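Local coordinates for flavocytochrome C3 fumarate reductase (Shewanella frigidimarina, PDB 1QO8), which catalyses the essentially one-way reduction of fumarate to succinate, using FAD and four covalently bound c-type hemes, and may take part in electron transport to ferric iron, at residues 321-331 and 354-365. Numbering follows the deposited sequence.
Sequences YRPTMKDMTSS and IDWVQAHPTVGK. With FAD (flavin-adenine dinucleotide), chain G.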
loop_
_atom_site.group_PDB
_atom_site.type_symbol
_atom_site.label_atom_id
_atom_site.label_comp_id
_atom_site.label_asym_id
_atom_site.label_seq_id
_atom_site.Cartn_x
_atom_site.Cartn_y
_atom_site.Cartn_z
ATOM N N TYR A 321 1.927 5.802 -1.900
ATOM C CA TYR A 321 1.608 4.681 -2.771
ATOM C C TYR A 321 2.262 4.897 -4.130
ATOM O O TYR A 321 2.613 3.942 -4.820
ATOM C CB TYR A 321 0.092 4.545 -2.914
ATOM C CG TYR A 321 -0.695 4.151 -1.681
ATOM C CD1 TYR A 321 -0.189 3.114 -0.890
ATOM C CD2 TYR A 321 -1.869 4.771 -1.261
ATOM C CE1 TYR A 321 -0.875 2.678 0.235
ATOM C CE2 TYR A 321 -2.540 4.335 -0.119
ATOM C CZ TYR A 321 -2.034 3.290 0.639
ATOM O OH TYR A 321 -2.663 2.822 1.751
ATOM N N ARG A 322 2.349 6.152 -4.613
ATOM C CA ARG A 322 2.747 6.435 -5.984
ATOM C C ARG A 322 3.559 7.721 -6.009
ATOM O O ARG A 322 3.124 8.741 -6.564
ATOM C CB ARG A 322 1.515 6.639 -6.924
ATOM C CG ARG A 322 0.798 5.354 -7.313
ATOM C CD ARG A 322 1.716 4.612 -8.339
ATOM N NE ARG A 322 1.056 3.367 -8.767
ATOM C CZ ARG A 322 1.233 2.219 -8.075
ATOM N NH1 ARG A 322 2.028 2.246 -7.022
ATOM N NH2 ARG A 322 0.609 1.111 -8.488
ATOM N N PRO A 323 4.749 7.748 -5.399
ATOM C CA PRO A 323 5.595 8.886 -5.396
ATOM C C PRO A 323 5.971 9.494 -6.716
ATOM O O PRO A 323 6.142 10.711 -6.675
ATOM C CB PRO A 323 6.897 8.474 -4.616
ATOM C CG PRO A 323 6.915 7.011 -4.861
ATOM C CD PRO A 323 5.495 6.530 -4.941
ATOM N N THR A 324 5.939 8.837 -7.859
ATOM C CA THR A 324 6.335 9.418 -9.112
ATOM C C THR A 324 5.145 10.213 -9.689
ATOM O O THR A 324 5.363 10.919 -10.658
ATOM C CB THR A 324 6.777 8.438 -10.216
ATOM O OG1 THR A 324 5.826 7.388 -10.450
ATOM C CG2 THR A 324 8.113 7.877 -9.803
ATOM N N MET A 325 3.986 10.100 -9.039
ATOM C CA MET A 325 2.823 10.887 -9.358
ATOM C C MET A 325 2.634 12.032 -8.390
ATOM O O MET A 325 1.692 12.798 -8.597
ATOM C CB MET A 325 1.557 10.015 -9.393
ATOM C CG MET A 325 1.817 8.785 -10.276
ATOM S SD MET A 325 0.410 7.634 -10.214
ATOM C CE MET A 325 -0.820 8.404 -11.241
ATOM N N LYS A 326 3.502 12.278 -7.412
ATOM C CA LYS A 326 3.213 13.263 -6.398
ATOM C C LYS A 326 3.135 14.715 -6.919
ATOM O O LYS A 326 2.698 15.532 -6.101
ATOM C CB LYS A 326 4.205 13.306 -5.235
ATOM C CG LYS A 326 5.628 13.725 -5.531
ATOM C CD LYS A 326 6.340 13.898 -4.205
ATOM C CE LYS A 326 7.780 13.546 -4.197
ATOM N NZ LYS A 326 8.738 14.568 -4.713
ATOM N N ASP A 327 3.691 15.044 -8.068
ATOM C CA ASP A 327 3.636 16.412 -8.577
ATOM C C ASP A 327 2.547 16.573 -9.641
ATOM O O ASP A 327 2.518 17.590 -10.295
ATOM C CB ASP A 327 5.015 16.744 -9.219
ATOM C CG ASP A 327 6.116 16.836 -8.171
ATOM O OD1 ASP A 327 6.032 17.671 -7.235
ATOM O OD2 ASP A 327 7.124 16.090 -8.198
ATOM N N MET A 328 1.676 15.593 -9.878
ATOM C CA MET A 328 0.541 15.746 -10.744
ATOM C C MET A 328 -0.517 16.674 -10.099
ATOM O O MET A 328 -0.463 16.801 -8.903
ATOM C CB MET A 328 -0.037 14.330 -10.898
ATOM C CG MET A 328 0.920 13.437 -11.755
ATOM S SD MET A 328 -0.062 12.072 -12.269
ATOM C CE MET A 328 1.195 11.254 -13.438
ATOM N N THR A 329 -1.427 17.295 -10.848
ATOM C CA THR A 329 -2.621 17.873 -10.320
ATOM C C THR A 329 -3.693 16.781 -10.092
ATOM O O THR A 329 -3.335 15.625 -9.949
ATOM C CB THR A 329 -3.372 18.785 -11.349
ATOM O OG1 THR A 329 -2.742 18.976 -12.586
ATOM C CG2 THR A 329 -3.934 19.914 -10.591
ATOM N N SER A 330 -4.995 17.110 -10.272
ATOM C CA SER A 330 -5.971 16.019 -10.168
ATOM C C SER A 330 -7.170 16.617 -10.853
ATOM O O SER A 330 -7.284 17.851 -10.761
ATOM C CB SER A 330 -6.365 15.768 -8.636
ATOM O OG SER A 330 -7.516 14.828 -8.787
ATOM N N SER A 331 -8.075 15.878 -11.409
ATOM C CA SER A 331 -9.284 16.456 -11.905
ATOM C C SER A 331 -10.396 16.397 -10.830
ATOM O O SER A 331 -11.515 16.560 -11.224
ATOM C CB SER A 331 -9.647 15.467 -13.025
ATOM O OG SER A 331 -9.719 14.266 -12.241
ATOM N N ILE A 354 -4.262 -1.640 -3.364
ATOM C CA ILE A 354 -4.535 -0.370 -2.676
ATOM C C ILE A 354 -3.831 0.795 -3.355
ATOM O O ILE A 354 -4.263 1.964 -3.467
ATOM C CB ILE A 354 -4.137 -0.464 -1.203
ATOM C CG1 ILE A 354 -4.442 0.790 -0.386
ATOM C CG2 ILE A 354 -2.644 -0.801 -1.087
ATOM C CD1 ILE A 354 -5.943 1.110 -0.261
ATOM N N ASP A 355 -2.677 0.476 -3.956
ATOM C CA ASP A 355 -1.776 1.532 -4.436
ATOM C C ASP A 355 -2.008 1.864 -5.920
ATOM O O ASP A 355 -1.275 2.734 -6.413
ATOM C CB ASP A 355 -0.329 1.193 -4.134
ATOM C CG ASP A 355 0.263 -0.101 -4.634
ATOM O OD1 ASP A 355 -0.490 -1.080 -4.780
ATOM O OD2 ASP A 355 1.482 -0.117 -4.890
ATOM N N TRP A 356 -3.042 1.405 -6.567
ATOM C CA TRP A 356 -3.202 1.516 -8.030
ATOM C C TRP A 356 -3.978 2.810 -8.363
ATOM O O TRP A 356 -5.109 2.935 -7.863
ATOM C CB TRP A 356 -3.805 0.257 -8.703
ATOM C CG TRP A 356 -2.676 -0.738 -8.834
ATOM C CD1 TRP A 356 -2.333 -1.719 -7.945
ATOM C CD2 TRP A 356 -1.714 -0.807 -9.883
ATOM N NE1 TRP A 356 -1.217 -2.409 -8.362
ATOM C CE2 TRP A 356 -0.814 -1.849 -9.546
ATOM C CE3 TRP A 356 -1.511 -0.056 -11.040
ATOM C CZ2 TRP A 356 0.285 -2.163 -10.356
ATOM C CZ3 TRP A 356 -0.404 -0.357 -11.826
ATOM C CH2 TRP A 356 0.438 -1.433 -11.504
ATOM N N VAL A 357 -3.260 3.790 -8.895
ATOM C CA VAL A 357 -3.758 5.131 -9.178
ATOM C C VAL A 357 -3.658 5.468 -10.689
ATOM O O VAL A 357 -2.698 5.231 -11.447
ATOM C CB VAL A 357 -3.010 6.181 -8.348
ATOM C CG1 VAL A 357 -3.497 7.620 -8.588
ATOM C CG2 VAL A 357 -3.092 5.797 -6.850
ATOM N N GLN A 358 -4.860 5.815 -11.188
ATOM C CA GLN A 358 -5.013 6.181 -12.611
ATOM C C GLN A 358 -4.946 7.699 -12.703
ATOM O O GLN A 358 -5.524 8.448 -11.903
ATOM C CB GLN A 358 -6.251 5.653 -13.254
ATOM C CG GLN A 358 -6.529 6.239 -14.670
ATOM C CD GLN A 358 -7.933 5.763 -14.970
ATOM O OE1 GLN A 358 -8.899 6.353 -14.517
ATOM N NE2 GLN A 358 -8.014 4.658 -15.692
ATOM N N ALA A 359 -4.210 8.078 -13.757
ATOM C CA ALA A 359 -4.078 9.521 -14.015
ATOM C C ALA A 359 -4.526 9.905 -15.416
ATOM O O ALA A 359 -4.489 9.074 -16.291
ATOM C CB ALA A 359 -2.593 9.896 -13.960
ATOM N N HIS A 360 -4.535 11.197 -15.701
ATOM C CA HIS A 360 -4.892 11.660 -17.049
ATOM C C HIS A 360 -3.750 12.564 -17.435
ATOM O O HIS A 360 -3.300 13.379 -16.664
ATOM C CB HIS A 360 -6.275 12.330 -17.022
ATOM C CG HIS A 360 -6.639 12.886 -18.364
ATOM N ND1 HIS A 360 -7.591 12.346 -19.186
ATOM C CD2 HIS A 360 -6.171 13.982 -19.018
ATOM C CE1 HIS A 360 -7.680 13.048 -20.309
ATOM N NE2 HIS A 360 -6.875 14.059 -20.171
ATOM N N PRO A 361 -3.221 12.429 -18.650
ATOM C CA PRO A 361 -2.139 13.231 -19.109
ATOM C C PRO A 361 -2.208 14.709 -19.146
ATOM O O PRO A 361 -1.177 15.373 -19.013
ATOM C CB PRO A 361 -1.743 12.635 -20.485
ATOM C CG PRO A 361 -2.894 11.808 -20.858
ATOM C CD PRO A 361 -3.785 11.475 -19.667
ATOM N N THR A 362 -3.246 15.436 -19.519
ATOM C CA THR A 362 -3.265 16.852 -19.680
ATOM C C THR A 362 -4.576 17.375 -19.050
ATOM O O THR A 362 -5.685 17.422 -19.646
ATOM C CB THR A 362 -3.280 17.161 -21.241
ATOM O OG1 THR A 362 -4.385 16.446 -21.780
ATOM C CG2 THR A 362 -1.977 16.710 -21.884
ATOM N N VAL A 363 -4.530 17.524 -17.710
ATOM C CA VAL A 363 -5.611 18.199 -16.939
ATOM C C VAL A 363 -5.283 19.670 -16.843
ATOM O O VAL A 363 -4.089 19.989 -16.650
ATOM C CB VAL A 363 -5.628 17.609 -15.472
ATOM C CG1 VAL A 363 -6.660 18.221 -14.594
ATOM C CG2 VAL A 363 -5.979 16.108 -15.595
ATOM N N GLY A 364 -6.284 20.573 -16.885
ATOM C CA GLY A 364 -5.881 21.981 -16.771
ATOM C C GLY A 364 -5.157 22.290 -15.498
ATOM O O GLY A 364 -5.523 21.748 -14.456
ATOM N N LYS A 365 -4.176 23.163 -15.441
ATOM C CA LYS A 365 -3.402 23.380 -14.245
ATOM C C LYS A 365 -4.088 24.451 -13.380
ATOM O O LYS A 365 -4.100 24.402 -12.138
ATOM C CB LYS A 365 -1.929 23.637 -14.547
ATOM C CG LYS A 365 -1.007 22.973 -13.512
ATOM C CD LYS A 365 0.247 23.763 -13.168
ATOM C CE LYS A 365 0.808 23.354 -11.807
ATOM N NZ LYS A 365 1.031 21.876 -11.665
HETATM P PA FAD G . -17.887 10.275 -4.834
HETATM O O1A FAD G . -18.879 10.660 -5.888
HETATM O O2A FAD G . -16.706 10.929 -4.716
HETATM O O5B FAD G . -18.592 10.815 -3.537
HETATM C C5B FAD G . -18.103 10.518 -2.165
HETATM C C4B FAD G . -18.938 11.434 -1.137
HETATM O O4B FAD G . -18.364 11.048 0.206
HETATM C C3B FAD G . -18.541 12.941 -1.270
HETATM O O3B FAD G . -19.494 13.856 -1.578
HETATM C C2B FAD G . -17.530 13.200 -0.094
HETATM O O2B FAD G . -17.546 14.546 0.442
HETATM C C1B FAD G . -18.135 12.320 0.934
HETATM N N9A FAD G . -17.185 11.911 1.977
HETATM C C8A FAD G . -15.850 11.615 1.853
HETATM N N7A FAD G . -15.280 11.405 3.007
HETATM C C5A FAD G . -16.282 11.563 3.960
HETATM C C6A FAD G . -16.280 11.551 5.420
HETATM N N6A FAD G . -15.225 11.306 6.148
HETATM N N1A FAD G . -17.500 11.737 5.982
HETATM C C2A FAD G . -18.624 12.081 5.267
HETATM N N3A FAD G . -18.707 12.135 3.918
HETATM C C4A FAD G . -17.496 11.893 3.346
HETATM N N1 FAD G . -16.319 7.306 -14.256
HETATM C C2 FAD G . -17.134 6.738 -15.105
HETATM O O2 FAD G . -17.460 5.598 -15.153
HETATM N N3 FAD G . -17.782 7.468 -16.147
HETATM C C4 FAD G . -17.496 8.829 -16.189
HETATM O O4 FAD G . -17.965 9.497 -17.066
HETATM C C4X FAD G . -16.531 9.422 -15.266
HETATM N N5 FAD G . -16.216 10.723 -15.362
HETATM C C5X FAD G . -15.386 11.305 -14.465
HETATM C C6 FAD G . -15.113 12.672 -14.614
HETATM C C7 FAD G . -14.281 13.295 -13.715
HETATM C C7M FAD G . -13.943 14.749 -13.802
HETATM C C8 FAD G . -13.750 12.522 -12.620
HETATM C C8M FAD G . -12.900 13.206 -11.593
HETATM C C9 FAD G . -14.041 11.192 -12.455
HETATM C C9A FAD G . -14.856 10.544 -13.352
HETATM N N10 FAD G . -15.198 9.178 -13.307
HETATM C C10 FAD G . -16.002 8.603 -14.215
HETATM C "C1'" FAD G . -15.015 8.412 -12.034
HETATM C "C2'" FAD G . -16.386 8.292 -11.287
HETATM O "O2'" FAD G . -16.944 9.632 -11.502
HETATM C "C3'" FAD G . -16.031 8.266 -9.780
HETATM O "O3'" FAD G . -15.194 7.142 -9.476
HETATM C "C4'" FAD G . -17.321 7.793 -9.029
HETATM O "O4'" FAD G . -18.256 8.897 -9.228
HETATM C "C5'" FAD G . -16.942 7.768 -7.505
HETATM O "O5'" FAD G . -18.337 7.704 -6.803
HETATM P P FAD G . -18.479 7.515 -5.281
HETATM O O1P FAD G . -19.972 7.462 -5.049
HETATM O O2P FAD G . -17.664 6.419 -5.004
HETATM O O3P FAD G . -17.781 8.662 -4.735
HETATM O O HOH W 1 3.292 1.477 -3.641
HETATM O O HOH W 2 -0.655 3.417 -10.785
HETATM O O HOH W 3 1.486 -1.367 -7.272
#
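Arg322 stands on the indole of Trp356 and grips Asp355. Its NH2 sits over the middle of one indole face, 3.3 Å from Trp356 CD2. The guanidinium plane is perpendicular to the ring (90°), so this cation-pi contact is made by one edge of the group. The salt bridge runs from Arg322 NH1 to Asp355 OD2 at 3.2 Å. NH1 comes from above the carboxylate plane. One guanidinium face lies on the backbone carbonyl of Asp355: its O sits over the centre, 3.1 Å from Arg322 CZ, at angles too poor for hydrogen bonds. The bend at chi2 (-73°) folds the arginine chain back over this carbonyl.

Three waters complete the polar site. Water 2 accepts from Arg322 NE and donates to Val357 O. Water 3 joins Arg322 NH2 to Asp355 OD2, and water 1 joins the same OD2 to Tyr321 O. OD2 thus takes one N-H and two water protons, which probably favours the ionised carboxylate.

Apolar contacts flank the polar site. The phenol end of Tyr321 rests on Ile354, with OH 3.4 Å from CG1. Met325 bends at chi3 (76°), bringing CE to 3.6 Å from Ala359 CB and also against Val357 CG1. Met328 SD touches the same Ala359 methyl. Further along, Val363 CG1 packs against the backbone of Ser330 and Ser331.

Both segments lie in the FAD-binding domain. The contact joins the loop after helix 315-321 to strand 357-364, beside the flavin. Ser331 OG hydrogen-bonds to His499 and lies 3.4 Å from FAD C8M, and His360 probably helps bind succinate. Leu516 of the second subunit packs on Arg322 and Trp356, and Tyr537 stacks on the indole. Helix 397-405 touches Met328 and Pro361. Strands 329-330 and 357-364 both pair with strand 489-505, the first parallel and the second antiparallel.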